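Local coordinates for putative diflavin flavoprotein A 3 (Synechocystis sp., PDB 6H0D) that probably passes electrons from NADH to oxygen, reducing it to water, the present chain being its flavodiiron core, at residues Ile10-Thr15 / Arg140-Thr145; Asn74-Val79 / Pro100-Ile105; Leu260-Ala265 / Val287-Ala292. All coordinates share one frame; numbering follows the deposited sequence.

Interaction 1: Ile10-Thr15 / Arg140-Thr145; sequences IAVDTT and RGHELT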
loop_
_atom_site.group_PDB
_atom_site.type_symbol
_atom_site.label_atom_id
_atom_site.label_comp_id
_atom_site.label_asym_id
_atom_site.label_seq_id
_atom_site.Cartn_x
_atom_site.Cartn_y
_atom_site.Cartn_z
ATOM N N ILE A 10 -5.765 -12.239 -21.266
ATOM C CA ILE A 10 -4.682 -11.296 -21.440
ATOM C C ILE A 10 -3.399 -11.956 -21.883
ATOM O O ILE A 10 -2.510 -11.281 -22.372
ATOM C CB ILE A 10 -4.432 -10.499 -20.155
ATOM C CG1 ILE A 10 -3.979 -11.406 -19.004
ATOM C CG2 ILE A 10 -5.682 -9.701 -19.790
ATOM C CD1 ILE A 10 -3.499 -10.613 -17.732
ATOM N N ALA A 11 -3.296 -13.267 -21.709
ATOM C CA ALA A 11 -2.106 -14.025 -22.132
ATOM C C ALA A 11 -2.466 -15.491 -22.065
ATOM O O ALA A 11 -3.574 -15.833 -21.646
ATOM C CB ALA A 11 -0.880 -13.720 -21.258
ATOM N N VAL A 12 -1.563 -16.364 -22.493
ATOM C CA VAL A 12 -1.952 -17.756 -22.593
ATOM C C VAL A 12 -2.295 -18.238 -21.181
ATOM O O VAL A 12 -1.555 -17.969 -20.215
ATOM C CB VAL A 12 -0.859 -18.637 -23.293
ATOM C CG1 VAL A 12 0.459 -18.514 -22.632
ATOM C CG2 VAL A 12 -1.269 -20.073 -23.274
ATOM N N ASP A 13 -3.469 -18.868 -21.075
ATOM C CA ASP A 13 -3.994 -19.427 -19.829
ATOM C C ASP A 13 -4.312 -18.355 -18.780
ATOM O O ASP A 13 -4.618 -18.676 -17.631
ATOM C CB ASP A 13 -3.009 -20.438 -19.238
ATOM C CG ASP A 13 -2.675 -21.554 -20.203
ATOM O OD1 ASP A 13 -3.609 -22.280 -20.618
ATOM O OD2 ASP A 13 -1.482 -21.681 -20.558
ATOM N N THR A 14 -4.263 -17.088 -19.176
ATOM C CA THR A 14 -4.339 -16.004 -18.204
ATOM C C THR A 14 -5.481 -15.019 -18.477
ATOM O O THR A 14 -5.613 -14.454 -19.571
ATOM C CB THR A 14 -3.020 -15.232 -18.159
ATOM O OG1 THR A 14 -1.943 -16.147 -17.967
ATOM C CG2 THR A 14 -3.015 -14.259 -17.016
ATOM N N THR A 15 -6.297 -14.814 -17.450
ATOM C CA THR A 15 -7.445 -13.930 -17.537
ATOM C C THR A 15 -7.374 -12.889 -16.437
ATOM O O THR A 15 -6.945 -13.205 -15.319
ATOM C CB THR A 15 -8.763 -14.697 -17.393
ATOM O OG1 THR A 15 -8.730 -15.846 -18.242
ATOM C CG2 THR A 15 -9.943 -13.808 -17.768
ATOM N N ARG A 140 2.591 -26.187 -17.857
ATOM C CA ARG A 140 2.468 -25.533 -19.166
ATOM C C ARG A 140 3.431 -24.338 -19.262
ATOM O O ARG A 140 3.162 -23.364 -19.986
ATOM C CB ARG A 140 1.009 -25.085 -19.425
ATOM C CG ARG A 140 0.136 -26.044 -20.266
ATOM C CD ARG A 140 -1.203 -26.458 -19.582
ATOM N NE ARG A 140 -2.377 -25.664 -19.965
ATOM C CZ ARG A 140 -3.632 -25.996 -19.654
ATOM N NH1 ARG A 140 -3.861 -27.108 -18.984
ATOM N NH2 ARG A 140 -4.664 -25.232 -20.004
ATOM N N GLY A 141 4.547 -24.411 -18.527
ATOM C CA GLY A 141 5.566 -23.365 -18.551
ATOM C C GLY A 141 5.409 -22.213 -17.558
ATOM O O GLY A 141 6.312 -21.391 -17.389
ATOM N N HIS A 142 4.255 -22.144 -16.904
ATOM C CA HIS A 142 4.000 -21.101 -15.928
ATOM C C HIS A 142 4.734 -21.446 -14.638
ATOM O O HIS A 142 4.099 -21.819 -13.648
ATOM C CB HIS A 142 2.499 -20.956 -15.666
ATOM C CG HIS A 142 1.684 -20.683 -16.904
ATOM N ND1 HIS A 142 1.369 -19.406 -17.324
ATOM C CD2 HIS A 142 1.111 -21.524 -17.801
ATOM C CE1 HIS A 142 0.644 -19.471 -18.427
ATOM N NE2 HIS A 142 0.471 -20.744 -18.736
ATOM N N GLU A 143 6.064 -21.384 -14.651
ATOM C CA GLU A 143 6.776 -21.540 -13.404
ATOM C C GLU A 143 6.988 -20.175 -12.770
ATOM O O GLU A 143 7.855 -19.422 -13.174
ATOM C CB GLU A 143 8.112 -22.238 -13.580
ATOM C CG GLU A 143 8.861 -22.238 -12.251
ATOM C CD GLU A 143 9.664 -23.477 -12.031
ATOM O OE1 GLU A 143 10.344 -23.932 -12.978
ATOM O OE2 GLU A 143 9.611 -24.000 -10.901
ATOM N N LEU A 144 6.183 -19.872 -11.766
ATOM C CA LEU A 144 6.161 -18.546 -11.195
ATOM C C LEU A 144 7.360 -18.345 -10.283
ATOM O O LEU A 144 7.806 -19.293 -9.632
ATOM C CB LEU A 144 4.863 -18.322 -10.416
ATOM C CG LEU A 144 3.497 -18.649 -11.033
ATOM C CD1 LEU A 144 2.365 -18.407 -10.014
ATOM C CD2 LEU A 144 3.255 -17.891 -12.369
ATOM N N THR A 145 7.879 -17.117 -10.239
ATOM C CA THR A 145 8.907 -16.738 -9.279
ATOM C C THR A 145 8.392 -15.600 -8.427
ATOM O O THR A 145 7.726 -14.698 -8.927
ATOM C CB THR A 145 10.209 -16.294 -9.954
ATOM O OG1 THR A 145 10.731 -17.374 -10.726
ATOM C CG2 THR A 145 11.249 -15.915 -8.897
#
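H142 NE2 donates to D13 OD2 over 2.8 Å, in the plane of the imidazole and on the anti side of the carboxylate. The N-H...O angle of 160° makes the bond fairly straight, although ring and carboxylate planes stand 72° apart. Histidine suits the place because its two nitrogens lie on different edges: while NE2 holds D13, ND1 is hydrogen-bonded to D162 OD2, which fixes the ring's rotation. Lying between two carboxylates probably favours the doubly protonated ring.

The other carboxylate oxygen completes a salt bridge, D13 OD1 to R140 NH2 at 3.2 Å. Here the guanidinium comes from above the carboxylate plane, and NH2 makes the one bond to OD1. R140 reaches it on a chain bent at chi2 and chi3.

D13 is presented by a type II turn from A11 to T14, which joins strand 4-11 to strand 14-21 at the edge of the metallo-beta-lactamase-like domain. It sits at the turn's third position with a positive phi (66°), one that aspartate tolerates better than most residues with a side chain. I10 and A11 both face T14, forming a classic beta bulge. The turn is braced by T14 OG1, which donates to V12 O over 2.9 Å. That same carbonyl oxygen approaches the edge of the imidazole, with V12 O 3.2 Å from H142 CE1, while I44 packs against both T14 and H142.

Interaction 2: Asn74-Val79 / Pro100-Ile105; sequences NSLDYV and PQATII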
loop_
_atom_site.group_PDB
_atom_site.type_symbol
_atom_site.label_atom_id
_atom_site.label_comp_id
_atom_site.label_asym_id
_atom_site.label_seq_id
_atom_site.Cartn_x
_atom_site.Cartn_y
_atom_site.Cartn_z
ATOM N N ASN A 74 -14.093 -25.380 -6.597
ATOM C CA ASN A 74 -13.506 -26.562 -5.987
ATOM C C ASN A 74 -12.273 -27.006 -6.731
ATOM O O ASN A 74 -11.533 -27.837 -6.234
ATOM C CB ASN A 74 -14.500 -27.712 -5.943
ATOM C CG ASN A 74 -15.660 -27.423 -5.048
ATOM O OD1 ASN A 74 -15.500 -27.294 -3.827
ATOM N ND2 ASN A 74 -16.845 -27.305 -5.640
ATOM N N SER A 75 -12.074 -26.459 -7.928
ATOM C CA SER A 75 -10.910 -26.750 -8.760
ATOM C C SER A 75 -9.780 -25.744 -8.570
ATOM O O SER A 75 -8.718 -25.856 -9.187
ATOM C CB SER A 75 -11.314 -26.746 -10.228
ATOM O OG SER A 75 -11.635 -25.417 -10.635
ATOM N N LEU A 76 -10.029 -24.729 -7.760
ATOM C CA LEU A 76 -9.021 -23.724 -7.485
ATOM C C LEU A 76 -7.885 -24.301 -6.624
ATOM O O LEU A 76 -8.109 -24.728 -5.490
ATOM C CB LEU A 76 -9.674 -22.527 -6.796
ATOM C CG LEU A 76 -8.759 -21.358 -6.518
ATOM C CD1 LEU A 76 -8.126 -20.936 -7.834
ATOM C CD2 LEU A 76 -9.595 -20.254 -5.895
ATOM N N ASP A 77 -6.664 -24.326 -7.151
ATOM C CA ASP A 77 -5.542 -24.865 -6.370
ATOM C C ASP A 77 -4.926 -23.831 -5.425
ATOM O O ASP A 77 -4.577 -24.143 -4.282
ATOM C CB ASP A 77 -4.453 -25.421 -7.291
ATOM C CG ASP A 77 -4.940 -26.606 -8.111
ATOM O OD1 ASP A 77 -5.107 -27.696 -7.504
ATOM O OD2 ASP A 77 -5.153 -26.444 -9.345
ATOM N N TYR A 78 -4.791 -22.599 -5.908
ATOM C CA TYR A 78 -4.071 -21.576 -5.171
ATOM C C TYR A 78 -4.775 -20.216 -5.144
ATOM O O TYR A 78 -5.365 -19.770 -6.140
ATOM C CB TYR A 78 -2.669 -21.394 -5.766
ATOM C CG TYR A 78 -1.800 -22.640 -5.776
ATOM C CD1 TYR A 78 -1.495 -23.287 -6.975
ATOM C CD2 TYR A 78 -1.267 -23.159 -4.584
ATOM C CE1 TYR A 78 -0.696 -24.422 -6.991
ATOM C CE2 TYR A 78 -0.465 -24.297 -4.600
ATOM C CZ TYR A 78 -0.188 -24.927 -5.807
ATOM O OH TYR A 78 0.603 -26.055 -5.828
ATOM N N VAL A 79 -4.696 -19.547 -4.000
ATOM C CA VAL A 79 -5.049 -18.138 -3.964
ATOM C C VAL A 79 -3.771 -17.372 -3.622
ATOM O O VAL A 79 -3.222 -17.535 -2.546
ATOM C CB VAL A 79 -6.205 -17.868 -2.968
ATOM C CG1 VAL A 79 -6.518 -16.375 -2.872
ATOM C CG2 VAL A 79 -7.438 -18.656 -3.417
ATOM N N PRO A 100 -12.462 -24.662 -0.297
ATOM C CA PRO A 100 -11.791 -25.124 0.930
ATOM C C PRO A 100 -10.459 -25.848 0.660
ATOM O O PRO A 100 -9.593 -25.900 1.529
ATOM C CB PRO A 100 -12.822 -26.074 1.552
ATOM C CG PRO A 100 -13.619 -26.565 0.394
ATOM C CD PRO A 100 -13.723 -25.383 -0.544
ATOM N N GLN A 101 -10.299 -26.372 -0.548
ATOM C CA GLN A 101 -9.110 -27.119 -0.919
ATOM C C GLN A 101 -7.919 -26.248 -1.305
ATOM O O GLN A 101 -6.792 -26.730 -1.369
ATOM C CB GLN A 101 -9.427 -28.037 -2.090
ATOM C CG GLN A 101 -9.521 -27.318 -3.419
ATOM C CD GLN A 101 -10.706 -26.405 -3.483
ATOM O OE1 GLN A 101 -11.718 -26.655 -2.838
ATOM N NE2 GLN A 101 -10.583 -25.328 -4.234
ATOM N N ALA A 102 -8.165 -24.976 -1.584
ATOM C CA ALA A 102 -7.118 -24.114 -2.119
ATOM C C ALA A 102 -6.030 -23.833 -1.071
ATOM O O ALA A 102 -6.297 -23.805 0.135
ATOM C CB ALA A 102 -7.733 -22.786 -2.652
ATOM N N THR A 103 -4.804 -23.634 -1.549
ATOM C CA THR A 103 -3.712 -23.174 -0.706
ATOM C C THR A 103 -3.415 -21.678 -0.863
ATOM O O THR A 103 -3.333 -21.163 -1.992
ATOM C CB THR A 103 -2.467 -23.951 -1.026
ATOM O OG1 THR A 103 -2.713 -25.320 -0.711
ATOM C CG2 THR A 103 -1.278 -23.426 -0.230
ATOM N N ILE A 104 -3.263 -20.967 0.254
ATOM C CA ILE A 104 -2.905 -19.549 0.175
ATOM C C ILE A 104 -1.406 -19.387 -0.074
ATOM O O ILE A 104 -0.587 -19.996 0.607
ATOM C CB ILE A 104 -3.279 -18.808 1.443
ATOM C CG1 ILE A 104 -4.779 -18.940 1.695
ATOM C CG2 ILE A 104 -2.867 -17.363 1.331
ATOM C CD1 ILE A 104 -5.147 -18.902 3.144
ATOM N N ILE A 105 -1.057 -18.581 -1.066
ATOM C CA ILE A 105 0.330 -18.273 -1.383
ATOM C C ILE A 105 0.591 -16.820 -1.047
ATOM O O ILE A 105 -0.097 -15.923 -1.588
ATOM C CB ILE A 105 0.646 -18.503 -2.884
ATOM C CG1 ILE A 105 0.337 -19.952 -3.272
ATOM C CG2 ILE A 105 2.090 -18.133 -3.189
ATOM C CD1 ILE A 105 1.107 -20.969 -2.453
HETATM O O HOH W 1 -12.985 -28.712 -2.295
HETATM O O HOH W 2 -3.392 -27.011 -3.248
#
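V79, Q101 and Y78 carry much of this contact, one through its backbone and an isopropyl group, the next through an amide, the last through a ring. V79 is held through both its backbone N and its backbone O: its N donates to T103 O at 2.9 Å, and its O accepts from I105 N at 2.8 Å, as a residue in a parallel pair does when it bonds on both sides of its partner, I104. Its CG2 meets A102 CB at 4.2 Å, the small methyl fitting beside the branched chain. L92, L95 and L96 of helix 86-98 pack against V79, a buried site for which a beta-branched apolar residue is apt.

Q101 extends the pairing beyond the strands. NE2 donates to L76 O over 2.8 Å at an almost straight 172°, lying in the carbonyl plane on a lone pair. A second hydrogen bond from NE2 reaches L73 O, so the primary amide supplies what a single backbone N-H could not. CG takes the crowded position between backbone N and carbonyl carbon (chi1 76°), and a further bend at chi2 folds the amide back over N74, with Q101 CD 3.2 Å from N74 O.

Y78 emerges on the other face of the sheet from V79, beside T103 and pointing the same way. Its CD2 touches T103 CB, and also I105 CG1, at 3.8 Å. The long ring thus spans two neighbours, with A50 and L138 adding to its surroundings. Between the two segments T103 N donates to D77 O at 2.8 Å, opening the regular pairing. This is the adjacent-strand pairing of a beta-alpha-beta unit, strand 78-80, helix 86-98 and strand 103-106, within the metallo-beta-lactamase-like fold.

Interaction 3: Leu260-Ala265 / Val287-Ala292; sequences LIYASA and VTAINA. With SO4 (sulfate ion), chain D.
I261 CG1 rests against I290 CB at 3.9 Å, the two isoleucines side by side and pointing the same way from neighbouring parallel strands. They belong to the first beta-alpha-beta unit of the flavodoxin-like fold, with strand 286-291 at the sheet's edge. Beyond I290, the methyl of A292 fills the hollow beside I261 CG2, and P324 of helix 323-335 packs on the same alanine; I300 packs over both isoleucines.

The opposite face carries L260, Y262, A289 and N291. L260 CB sits against V287 CG1 at 3.9 Å, and A273 and I276 of helix 268-282 close over the leucine. With CG between its own backbone N and carbonyl carbon (chi1 69°), Y262 swings its ring back toward the edge strand. One ring face then lies against N291 CA, offset toward the rim, while the small A289 CB fits at the ring edge, 4.4 Å from CE1 of Y262. The N291 amide runs nearly parallel to the ring, 17° apart, and its ND2 is held by P152 O.

Past the strand, the loop wraps a sulfate, probably from the crystallisation liquor, with backbone N-H groups of A265, Y266, N268 and T269; flavodoxins hold the FMN phosphate in the corresponding loop. At the end of the strand pairing, A292 N donates to Y262 O at 2.8 Å, nearly along the C=O axis.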
loop_
_atom_site.group_PDB
_atom_site.type_symbol
_atom_site.label_atom_id
_atom_site.label_comp_id
_atom_site.label_asym_id
_atom_site.label_seq_id
_atom_site.Cartn_x
_atom_site.Cartn_y
_atom_site.Cartn_z
ATOM N N LEU A 260 8.245 10.307 9.145
ATOM C CA LEU A 260 6.850 10.279 9.556
ATOM C C LEU A 260 6.629 8.911 10.114
ATOM O O LEU A 260 6.520 7.935 9.347
ATOM C CB LEU A 260 5.881 10.558 8.403
ATOM C CG LEU A 260 4.462 10.995 8.804
ATOM C CD1 LEU A 260 3.776 11.643 7.630
ATOM C CD2 LEU A 260 3.634 9.830 9.243
ATOM N N ILE A 261 6.572 8.854 11.444
ATOM C CA ILE A 261 6.468 7.602 12.163
ATOM C C ILE A 261 5.047 7.378 12.639
ATOM O O ILE A 261 4.509 8.196 13.382
ATOM C CB ILE A 261 7.409 7.603 13.361
ATOM C CG1 ILE A 261 8.844 7.745 12.867
ATOM C CG2 ILE A 261 7.213 6.357 14.193
ATOM C CD1 ILE A 261 9.834 7.887 13.975
ATOM N N TYR A 262 4.418 6.290 12.217
ATOM C CA TYR A 262 3.033 6.091 12.628
ATOM C C TYR A 262 2.703 4.645 12.915
ATOM O O TYR A 262 3.473 3.744 12.617
ATOM C CB TYR A 262 2.078 6.605 11.551
ATOM C CG TYR A 262 2.118 5.763 10.304
ATOM C CD1 TYR A 262 3.150 5.916 9.369
ATOM C CD2 TYR A 262 1.151 4.786 10.073
ATOM C CE1 TYR A 262 3.207 5.132 8.237
ATOM C CE2 TYR A 262 1.202 3.996 8.945
ATOM C CZ TYR A 262 2.232 4.173 8.034
ATOM O OH TYR A 262 2.283 3.385 6.907
ATOM N N ALA A 263 1.532 4.446 13.494
ATOM C CA ALA A 263 0.935 3.122 13.639
ATOM C C ALA A 263 -0.602 3.239 13.483
ATOM O O ALA A 263 -1.176 4.337 13.649
ATOM C CB ALA A 263 1.299 2.513 14.987
ATOM N N SER A 264 -1.272 2.128 13.175
ATOM C CA SER A 264 -2.726 2.163 12.987
ATOM C C SER A 264 -3.306 0.765 13.195
ATOM O O SER A 264 -2.868 -0.175 12.533
ATOM C CB SER A 264 -3.072 2.698 11.575
ATOM O OG SER A 264 -4.432 3.079 11.442
ATOM N N ALA A 265 -4.278 0.631 14.106
ATOM C CA ALA A 265 -4.983 -0.641 14.332
ATOM C C ALA A 265 -6.057 -0.900 13.256
ATOM O O ALA A 265 -6.097 -1.978 12.662
ATOM C CB ALA A 265 -5.605 -0.669 15.732
ATOM N N VAL A 287 9.576 12.620 2.289
ATOM C CA VAL A 287 9.061 11.951 3.473
ATOM C C VAL A 287 9.572 10.522 3.503
ATOM O O VAL A 287 9.536 9.834 2.493
ATOM C CB VAL A 287 7.515 11.929 3.518
ATOM C CG1 VAL A 287 7.028 11.130 4.730
ATOM C CG2 VAL A 287 6.933 13.363 3.522
ATOM N N THR A 288 10.084 10.109 4.659
ATOM C CA THR A 288 10.374 8.717 4.955
ATOM C C THR A 288 9.323 8.222 5.939
ATOM O O THR A 288 9.389 8.467 7.156
ATOM C CB THR A 288 11.777 8.530 5.527
ATOM O OG1 THR A 288 12.736 8.939 4.539
ATOM C CG2 THR A 288 12.018 7.062 5.909
ATOM N N ALA A 289 8.320 7.561 5.382
ATOM C CA ALA A 289 7.277 7.012 6.180
ATOM C C ALA A 289 7.846 5.780 6.919
ATOM O O ALA A 289 8.604 4.989 6.353
ATOM C CB ALA A 289 6.093 6.668 5.310
ATOM N N ILE A 290 7.506 5.655 8.195
ATOM C CA ILE A 290 7.905 4.526 9.023
ATOM C C ILE A 290 6.631 3.975 9.674
ATOM O O ILE A 290 5.952 4.685 10.443
ATOM C CB ILE A 290 8.916 4.944 10.149
ATOM C CG1 ILE A 290 10.200 5.562 9.586
ATOM C CG2 ILE A 290 9.206 3.790 11.100
ATOM C CD1 ILE A 290 11.174 4.559 9.097
ATOM N N ASN A 291 6.293 2.729 9.345
ATOM C CA ASN A 291 5.240 2.000 10.043
ATOM C C ASN A 291 5.865 1.365 11.288
ATOM O O ASN A 291 6.573 0.367 11.178
ATOM C CB ASN A 291 4.622 0.954 9.118
ATOM C CG ASN A 291 3.511 0.157 9.779
ATOM O OD1 ASN A 291 3.251 0.274 10.992
ATOM N ND2 ASN A 291 2.867 -0.701 8.986
ATOM N N ALA A 292 5.626 1.966 12.460
ATOM C CA ALA A 292 6.307 1.549 13.691
ATOM C C ALA A 292 6.027 0.094 14.024
ATOM O O ALA A 292 6.828 -0.568 14.688
ATOM C CB ALA A 292 5.900 2.426 14.862
HETATM S S SO4 D . -6.692 3.698 14.091
HETATM O O1 SO4 D . -7.104 4.872 14.908
HETATM O O2 SO4 D . -7.778 3.238 13.225
HETATM O O3 SO4 D . -5.513 4.037 13.280
HETATM O O4 SO4 D . -6.349 2.568 14.942
HETATM O O HOH W 3 0.345 0.317 11.818
#

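In the fold
Interactions 1 and 2 both reach the mixed sheet of the metallo-beta-lactamase-like domain, with centres about 17 Å apart, and the second is nested in the chain loop closed by the first. Interaction 3 lies on the opposite side of the chain's centre, in the flavodoxin-like domain, its centre about 37 Å from that of interaction 1. It is the buried one; the others are partly buried. Interactions 2 and 3 each pair the parallel strands of a beta-alpha-beta unit, through backbone hydrogen bonds and apolar side chains, interaction 2 adding a glutamine amide. Interaction 1 instead joins a turn of that sheet to residues leading into strand 143-148 of another, relying on charged and polar side chains.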